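Long-range contacts in cytosolic IMP-GMP specific 5'-nucleotidase (Legionella pneumophila subsp. pneumophila, PDB 4OHF), which probably hydrolyses selected nucleoside 5'-monophosphates, such as IMP and GMP, to nucleoside and phosphate with the help of magnesium: residues B[43-47]-B[163-167]; B[72-76]-B[132-136]. All coordinates share one frame; numbering follows the deposited sequence.

Interaction 1 of 2, residues B[43-47]-B[163-167]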
ATOM      1  N   LEU B  43      -0.022 -36.194   6.185  1.00 52.45           N
ATOM      2  CA  LEU B  43      -0.856 -35.477   7.142  1.00 52.76           C
ATOM      3  C   LEU B  43      -1.703 -34.385   6.483  1.00 55.00           C
ATOM      4  O   LEU B  43      -2.884 -34.253   6.794  1.00 57.00           O
ATOM      5  CB  LEU B  43       0.007 -34.857   8.249  1.00 49.91           C
ATOM      6  CG  LEU B  43       0.834 -35.815   9.099  1.00 49.01           C
ATOM      7  CD1 LEU B  43       1.694 -35.036  10.070  1.00 47.98           C
ATOM      8  CD2 LEU B  43      -0.091 -36.764   9.837  1.00 48.85           C
ATOM      9  N   VAL B  44      -1.104 -33.606   5.581  1.00 56.81           N
ATOM     10  CA  VAL B  44      -1.806 -32.511   4.898  1.00 57.85           C
ATOM     11  C   VAL B  44      -2.845 -33.011   3.911  1.00 59.26           C
ATOM     12  O   VAL B  44      -3.930 -32.445   3.805  1.00 58.79           O
ATOM     13  CB  VAL B  44      -0.823 -31.590   4.128  1.00 57.56           C
ATOM     14  CG1 VAL B  44      -1.588 -30.587   3.279  1.00 57.46           C
ATOM     15  CG2 VAL B  44       0.062 -30.849   5.102  1.00 57.30           C
ATOM     16  N   LYS B  45      -2.504 -34.063   3.180  1.00 62.05           N
ATOM     17  CA  LYS B  45      -3.424 -34.633   2.207  1.00 65.31           C
ATOM     18  C   LYS B  45      -4.616 -35.228   2.948  1.00 67.49           C
ATOM     19  O   LYS B  45      -5.756 -35.159   2.485  1.00 68.68           O
ATOM     20  CB  LYS B  45      -2.718 -35.711   1.384  1.00 65.21           C
ATOM     21  CG  LYS B  45      -3.526 -36.220   0.205  1.00 66.05           C
ATOM     22  CD  LYS B  45      -2.732 -37.215  -0.609  1.00 67.70           C
ATOM     23  CE  LYS B  45      -2.267 -38.372   0.258  1.00 70.52           C
ATOM     24  NZ  LYS B  45      -1.543 -39.405  -0.530  1.00 72.70           N
ATOM     25  N   GLU B  46      -4.340 -35.803   4.108  1.00 69.60           N
ATOM     26  CA  GLU B  46      -5.368 -36.407   4.937  1.00 72.40           C
ATOM     27  C   GLU B  46      -6.330 -35.344   5.445  1.00 73.47           C
ATOM     28  O   GLU B  46      -7.536 -35.440   5.240  1.00 74.71           O
ATOM     29  CB  GLU B  46      -4.709 -37.116   6.113  1.00 74.02           C
ATOM     30  CG  GLU B  46      -5.658 -37.639   7.165  1.00 76.67           C
ATOM     31  CD  GLU B  46      -4.937 -37.923   8.467  1.00 77.64           C
ATOM     32  OE1 GLU B  46      -3.984 -38.735   8.451  1.00 77.45           O
ATOM     33  OE2 GLU B  46      -5.317 -37.326   9.498  1.00 79.08           O
ATOM     34  N   ARG B  47      -5.784 -34.326   6.102  1.00 75.23           N
ATOM     35  CA  ARG B  47      -6.584 -33.236   6.660  1.00 76.97           C
ATOM     36  C   ARG B  47      -7.497 -32.579   5.626  1.00 77.99           C
ATOM     37  O   ARG B  47      -8.490 -31.943   5.983  1.00 77.93           O
ATOM     38  CB  ARG B  47      -5.669 -32.180   7.292  1.00 76.75           C
ATOM     39  CG  ARG B  47      -6.403 -31.005   7.917  1.00 78.09           C
ATOM     40  CD  ARG B  47      -7.364 -31.477   8.982  1.00 80.17           C
ATOM     41  NE  ARG B  47      -6.663 -32.158  10.061  1.00 83.18           N
ATOM     42  CZ  ARG B  47      -6.135 -31.542  11.114  1.00 84.83           C
ATOM     43  NH1 ARG B  47      -6.238 -30.221  11.231  1.00 85.19           N
ATOM     44  NH2 ARG B  47      -5.492 -32.247  12.042  1.00 85.23           N
ATOM     45  N   CYS B 163      -4.319 -26.321   5.947  1.00 65.47           N
ATOM     46  CA  CYS B 163      -3.992 -27.623   6.505  1.00 65.77           C
ATOM     47  C   CYS B 163      -2.567 -27.677   7.026  1.00 65.80           C
ATOM     48  O   CYS B 163      -2.321 -28.220   8.110  1.00 65.86           O
ATOM     49  CB  CYS B 163      -4.173 -28.709   5.461  1.00 66.80           C
ATOM     50  SG  CYS B 163      -5.866 -28.943   4.971  1.00 68.29           S
ATOM     51  N   VAL B 164      -1.634 -27.121   6.252  1.00 65.07           N
ATOM     52  CA  VAL B 164      -0.229 -27.105   6.642  1.00 64.86           C
ATOM     53  C   VAL B 164      -0.061 -26.394   7.984  1.00 65.71           C
ATOM     54  O   VAL B 164       0.643 -26.883   8.872  1.00 63.59           O
ATOM     55  CB  VAL B 164       0.668 -26.387   5.589  1.00 63.94           C
ATOM     56  CG1 VAL B 164       2.121 -26.491   6.007  1.00 63.53           C
ATOM     57  CG2 VAL B 164       0.486 -27.003   4.218  1.00 61.82           C
ATOM     58  N   ASP B 165      -0.709 -25.238   8.126  1.00 67.76           N
ATOM     59  CA  ASP B 165      -0.622 -24.477   9.371  1.00 70.95           C
ATOM     60  C   ASP B 165      -1.272 -25.269  10.498  1.00 71.46           C
ATOM     61  O   ASP B 165      -0.758 -25.313  11.620  1.00 72.52           O
ATOM     62  CB  ASP B 165      -1.324 -23.117   9.248  1.00 71.97           C
ATOM     63  CG  ASP B 165      -0.739 -22.245   8.152  1.00 74.25           C
ATOM     64  OD1 ASP B 165       0.507 -22.238   7.990  1.00 76.18           O
ATOM     65  OD2 ASP B 165      -1.531 -21.556   7.462  1.00 73.64           O
ATOM     66  N   LYS B 166      -2.402 -25.899  10.191  1.00 70.99           N
ATOM     67  CA  LYS B 166      -3.124 -26.680  11.181  1.00 71.95           C
ATOM     68  C   LYS B 166      -2.283 -27.848  11.662  1.00 72.04           C
ATOM     69  O   LYS B 166      -2.049 -28.009  12.859  1.00 71.70           O
ATOM     70  CB  LYS B 166      -4.429 -27.207  10.591  1.00 72.70           C
ATOM     71  CG  LYS B 166      -5.566 -27.254  11.600  1.00 75.78           C
ATOM     72  CD  LYS B 166      -5.902 -25.842  12.090  1.00 76.75           C
ATOM     73  CE  LYS B 166      -7.039 -25.833  13.099  1.00 77.72           C
ATOM     74  NZ  LYS B 166      -7.387 -24.433  13.498  1.00 76.60           N
ATOM     75  N   VAL B 167      -1.827 -28.659  10.715  1.00 72.23           N
ATOM     76  CA  VAL B 167      -1.019 -29.827  11.032  1.00 72.61           C
ATOM     77  C   VAL B 167       0.230 -29.443  11.833  1.00 73.18           C
ATOM     78  O   VAL B 167       0.774 -30.261  12.579  1.00 72.94           O
ATOM     79  CB  VAL B 167      -0.616 -30.579   9.735  1.00 72.16           C
ATOM     80  CG1 VAL B 167       0.495 -29.847   9.025  1.00 72.64           C
ATOM     81  CG2 VAL B 167      -0.206 -31.991  10.062  1.00 72.51           C
TER
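The flat group of this contact is the guanidinium of R47, and K166 meets it at an edge. CG of K166 lies near the guanidinium plane, 3.1 Å from R47 NH1. K166 CB follows at 3.6 Å from the same nitrogen. The touch is made by the methylene part of the lysine; its chain bends at chi2 (63°) and the ammonium end leads away. R47 NH1 and K166 NZ stay 6.3 Å apart. The guanidinium has its salt bridge outside the two segments, from NH2 to D170 OD2. This carboxylate probably offsets the charge of R47. Further back, R47 lays CG against C163 SG at 3.6 Å. CG is anti to the backbone N (chi1 -179°), and bends at chi2 and chi3 then swing the chain round toward K166.

The two segments belong to helices 33-51 and 153-170. Both are part of the cap inserted between strands 19-22 and 204-208 of the HAD-type core. The short helical pieces run at 113° to each other, with 9.1 Å between their axes.

The rest of the contact is apolar. V44 splits its two methyl groups between partners. CG1 touches CB of C163 at 3.9 Å, while CG2 reaches both V164 CG2 and V167 CG1. V167 has a second methyl, CG2, which meets L43 CB at 3.4 Å and also touches CD1. The side chains of L43 and V167 cross at about a right angle. Helix 172-178 borders this end, with L173 and I176 against L43 and T172 against V167.

Interaction 2 of 2, residues B[72-76]-B[132-136]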
ATOM      1  N   LEU B  72      10.571 -23.039  -5.754  1.00 38.85           N
ATOM      2  CA  LEU B  72       9.484 -22.794  -6.691  1.00 39.41           C
ATOM      3  C   LEU B  72       8.441 -21.821  -6.162  1.00 40.70           C
ATOM      4  O   LEU B  72       8.302 -21.636  -4.951  1.00 40.56           O
ATOM      5  CB  LEU B  72       8.811 -24.110  -7.081  1.00 38.42           C
ATOM      6  CG  LEU B  72       9.754 -25.170  -7.651  1.00 41.15           C
ATOM      7  CD1 LEU B  72       8.938 -26.338  -8.202  1.00 36.84           C
ATOM      8  CD2 LEU B  72      10.646 -24.552  -8.738  1.00 37.49           C
ATOM      9  N   VAL B  73       7.708 -21.207  -7.087  1.00 41.01           N
ATOM     10  CA  VAL B  73       6.667 -20.241  -6.744  1.00 42.38           C
ATOM     11  C   VAL B  73       5.289 -20.717  -7.204  1.00 43.81           C
ATOM     12  O   VAL B  73       5.127 -21.208  -8.327  1.00 42.90           O
ATOM     13  CB  VAL B  73       6.932 -18.871  -7.416  1.00 43.76           C
ATOM     14  CG1 VAL B  73       5.765 -17.934  -7.142  1.00 42.01           C
ATOM     15  CG2 VAL B  73       8.243 -18.277  -6.921  1.00 40.73           C
ATOM     16  N   ILE B  74       4.292 -20.560  -6.344  1.00 45.58           N
ATOM     17  CA  ILE B  74       2.944 -20.974  -6.701  1.00 49.58           C
ATOM     18  C   ILE B  74       2.043 -19.821  -7.145  1.00 50.95           C
ATOM     19  O   ILE B  74       1.864 -18.832  -6.430  1.00 51.79           O
ATOM     20  CB  ILE B  74       2.265 -21.725  -5.548  1.00 49.68           C
ATOM     21  CG1 ILE B  74       2.943 -23.085  -5.363  1.00 50.85           C
ATOM     22  CG2 ILE B  74       0.779 -21.896  -5.834  1.00 49.48           C
ATOM     23  CD1 ILE B  74       2.256 -23.996  -4.342  1.00 51.52           C
ATOM     24  N   ASP B  75       1.504 -19.953  -8.349  1.00 53.24           N
ATOM     25  CA  ASP B  75       0.591 -18.962  -8.916  1.00 56.54           C
ATOM     26  C   ASP B  75      -0.795 -19.525  -8.625  1.00 56.86           C
ATOM     27  O   ASP B  75      -1.350 -20.270  -9.431  1.00 54.90           O
ATOM     28  CB  ASP B  75       0.825 -18.844 -10.430  1.00 57.70           C
ATOM     29  CG  ASP B  75      -0.151 -17.895 -11.111  1.00 59.14           C
ATOM     30  OD1 ASP B  75       0.096 -17.550 -12.289  1.00 58.56           O
ATOM     31  OD2 ASP B  75      -1.159 -17.503 -10.482  1.00 59.55           O
ATOM     32  N   SER B  76      -1.328 -19.185  -7.452  1.00 58.68           N
ATOM     33  CA  SER B  76      -2.630 -19.683  -7.017  1.00 60.75           C
ATOM     34  C   SER B  76      -3.749 -19.294  -7.966  1.00 61.88           C
ATOM     35  O   SER B  76      -4.681 -20.063  -8.197  1.00 60.68           O
ATOM     36  CB  SER B  76      -2.939 -19.186  -5.596  1.00 61.31           C
ATOM     37  OG  SER B  76      -2.761 -17.785  -5.489  1.00 62.07           O
ATOM     38  N   PHE B 132       4.152 -29.018  -0.507  1.00 48.62           N
ATOM     39  CA  PHE B 132       3.094 -28.126  -0.949  1.00 49.24           C
ATOM     40  C   PHE B 132       2.972 -28.157  -2.469  1.00 48.66           C
ATOM     41  O   PHE B 132       1.874 -28.331  -3.003  1.00 48.87           O
ATOM     42  CB  PHE B 132       3.375 -26.694  -0.488  1.00 51.69           C
ATOM     43  CG  PHE B 132       2.170 -25.783  -0.539  1.00 53.45           C
ATOM     44  CD1 PHE B 132       1.432 -25.635  -1.706  1.00 54.78           C
ATOM     45  CD2 PHE B 132       1.783 -25.058   0.585  1.00 55.98           C
ATOM     46  CE1 PHE B 132       0.326 -24.779  -1.761  1.00 54.77           C
ATOM     47  CE2 PHE B 132       0.675 -24.198   0.544  1.00 57.26           C
ATOM     48  CZ  PHE B 132      -0.052 -24.062  -0.636  1.00 55.97           C
ATOM     49  N   CYS B 133       4.100 -27.990  -3.157  1.00 47.39           N
ATOM     50  CA  CYS B 133       4.124 -27.981  -4.618  1.00 46.10           C
ATOM     51  C   CYS B 133       3.622 -29.274  -5.232  1.00 46.29           C
ATOM     52  O   CYS B 133       2.783 -29.249  -6.125  1.00 45.41           O
ATOM     53  CB  CYS B 133       5.533 -27.694  -5.134  1.00 45.12           C
ATOM     54  SG  CYS B 133       6.035 -25.970  -4.985  1.00 43.57           S
ATOM     55  N   ILE B 134       4.134 -30.401  -4.760  1.00 47.44           N
ATOM     56  CA  ILE B 134       3.704 -31.686  -5.289  1.00 48.96           C
ATOM     57  C   ILE B 134       2.197 -31.862  -5.103  1.00 50.77           C
ATOM     58  O   ILE B 134       1.471 -32.158  -6.059  1.00 50.16           O
ATOM     59  CB  ILE B 134       4.421 -32.843  -4.596  1.00 47.91           C
ATOM     60  CG1 ILE B 134       5.921 -32.775  -4.899  1.00 46.64           C
ATOM     61  CG2 ILE B 134       3.820 -34.160  -5.058  1.00 47.38           C
ATOM     62  CD1 ILE B 134       6.744 -33.791  -4.145  1.00 45.95           C
ATOM     63  N   LEU B 135       1.725 -31.666  -3.874  1.00 50.90           N
ATOM     64  CA  LEU B 135       0.306 -31.801  -3.600  1.00 50.56           C
ATOM     65  C   LEU B 135      -0.523 -30.844  -4.460  1.00 52.45           C
ATOM     66  O   LEU B 135      -1.437 -31.274  -5.157  1.00 53.95           O
ATOM     67  CB  LEU B 135       0.017 -31.539  -2.127  1.00 49.80           C
ATOM     68  CG  LEU B 135      -1.458 -31.712  -1.736  1.00 48.79           C
ATOM     69  CD1 LEU B 135      -1.895 -33.095  -2.134  1.00 47.47           C
ATOM     70  CD2 LEU B 135      -1.662 -31.504  -0.245  1.00 48.40           C
ATOM     71  N   TYR B 136      -0.204 -29.550  -4.416  1.00 52.54           N
ATOM     72  CA  TYR B 136      -0.945 -28.563  -5.190  1.00 51.39           C
ATOM     73  C   TYR B 136      -0.982 -28.948  -6.657  1.00 52.52           C
ATOM     74  O   TYR B 136      -2.009 -28.830  -7.317  1.00 51.85           O
ATOM     75  CB  TYR B 136      -0.316 -27.184  -5.056  1.00 51.81           C
ATOM     76  CG  TYR B 136      -1.135 -26.092  -5.704  1.00 52.00           C
ATOM     77  CD1 TYR B 136      -2.360 -25.702  -5.169  1.00 52.98           C
ATOM     78  CD2 TYR B 136      -0.686 -25.445  -6.850  1.00 53.97           C
ATOM     79  CE1 TYR B 136      -3.117 -24.690  -5.754  1.00 53.80           C
ATOM     80  CE2 TYR B 136      -1.434 -24.432  -7.450  1.00 54.59           C
ATOM     81  CZ  TYR B 136      -2.648 -24.060  -6.898  1.00 54.94           C
ATOM     82  OH  TYR B 136      -3.391 -23.071  -7.500  1.00 54.75           O
TER
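I74 of strand 73-75 sends its side chain toward helix 129-143, against F132, C133 and Y136. The motif is a helix lying on one face of an antiparallel sheet, within the cap of this HAD-type protein. Strand 73-75 is an inner strand of that sheet. The piece 132-136 of helix 129-143 runs at 31° to the strand.

One CH-pi contact is made. I74 CG2 lies over one face of the Y136 ring, 4.2 Å from its centroid and 29° off the ring normal. Its nearest ring atom is CE2.

Apolar packing adds to this. The I74 side chain forks: CG2 goes to the tyrosine, and the CG1 branch ends with CD1 3.2 Å from F132 CD1. F132 CE1 is also close to this methyl. The sulfur of C133 fits against two strand residues, touching L72 CB at 3.9 Å and I74 CG1 at 4.2 Å.

Polar groups are mostly held from outside. S76 OG is hydrogen-bonded to N120 O, just before the neighbouring strand 121-122. The CB of D75 points away from the helix, and its carboxylate bonds Y109 OH through OD1 and the N78 amide through OD2. The tyrosine hydroxyl has a weak hydrogen bond to Y153 O. CG of Y136 is anti to its own N (chi1 -173°), which carries the ring along toward S76. There Y136 OH ends 3.3 Å from S76 O and 3.5 Å from S76 CA.

Interactions 1 and 2 belong to one packed body of the cap, with centres about 15 Å apart. They meet directly at L135, which makes no contact with 72-76. L135 CD2 lies 3.6 Å from V44 CG1, and L135 CD1 lies 4.2 Å from K45 CG. Helix 153-170 also serves both: it supplies 163-167 to interaction 1, and its A157 and Q161 touch side chains of interaction 2. Along the chain, interaction 2 is nested inside the loop closed by 43-47 and 163-167. Neither contact is in an annotated site. The side chain of V164 is about 13 Å from the magnesium held by D23, D25 and D303, and the GMP pocket uses R86, Y87 and Y421.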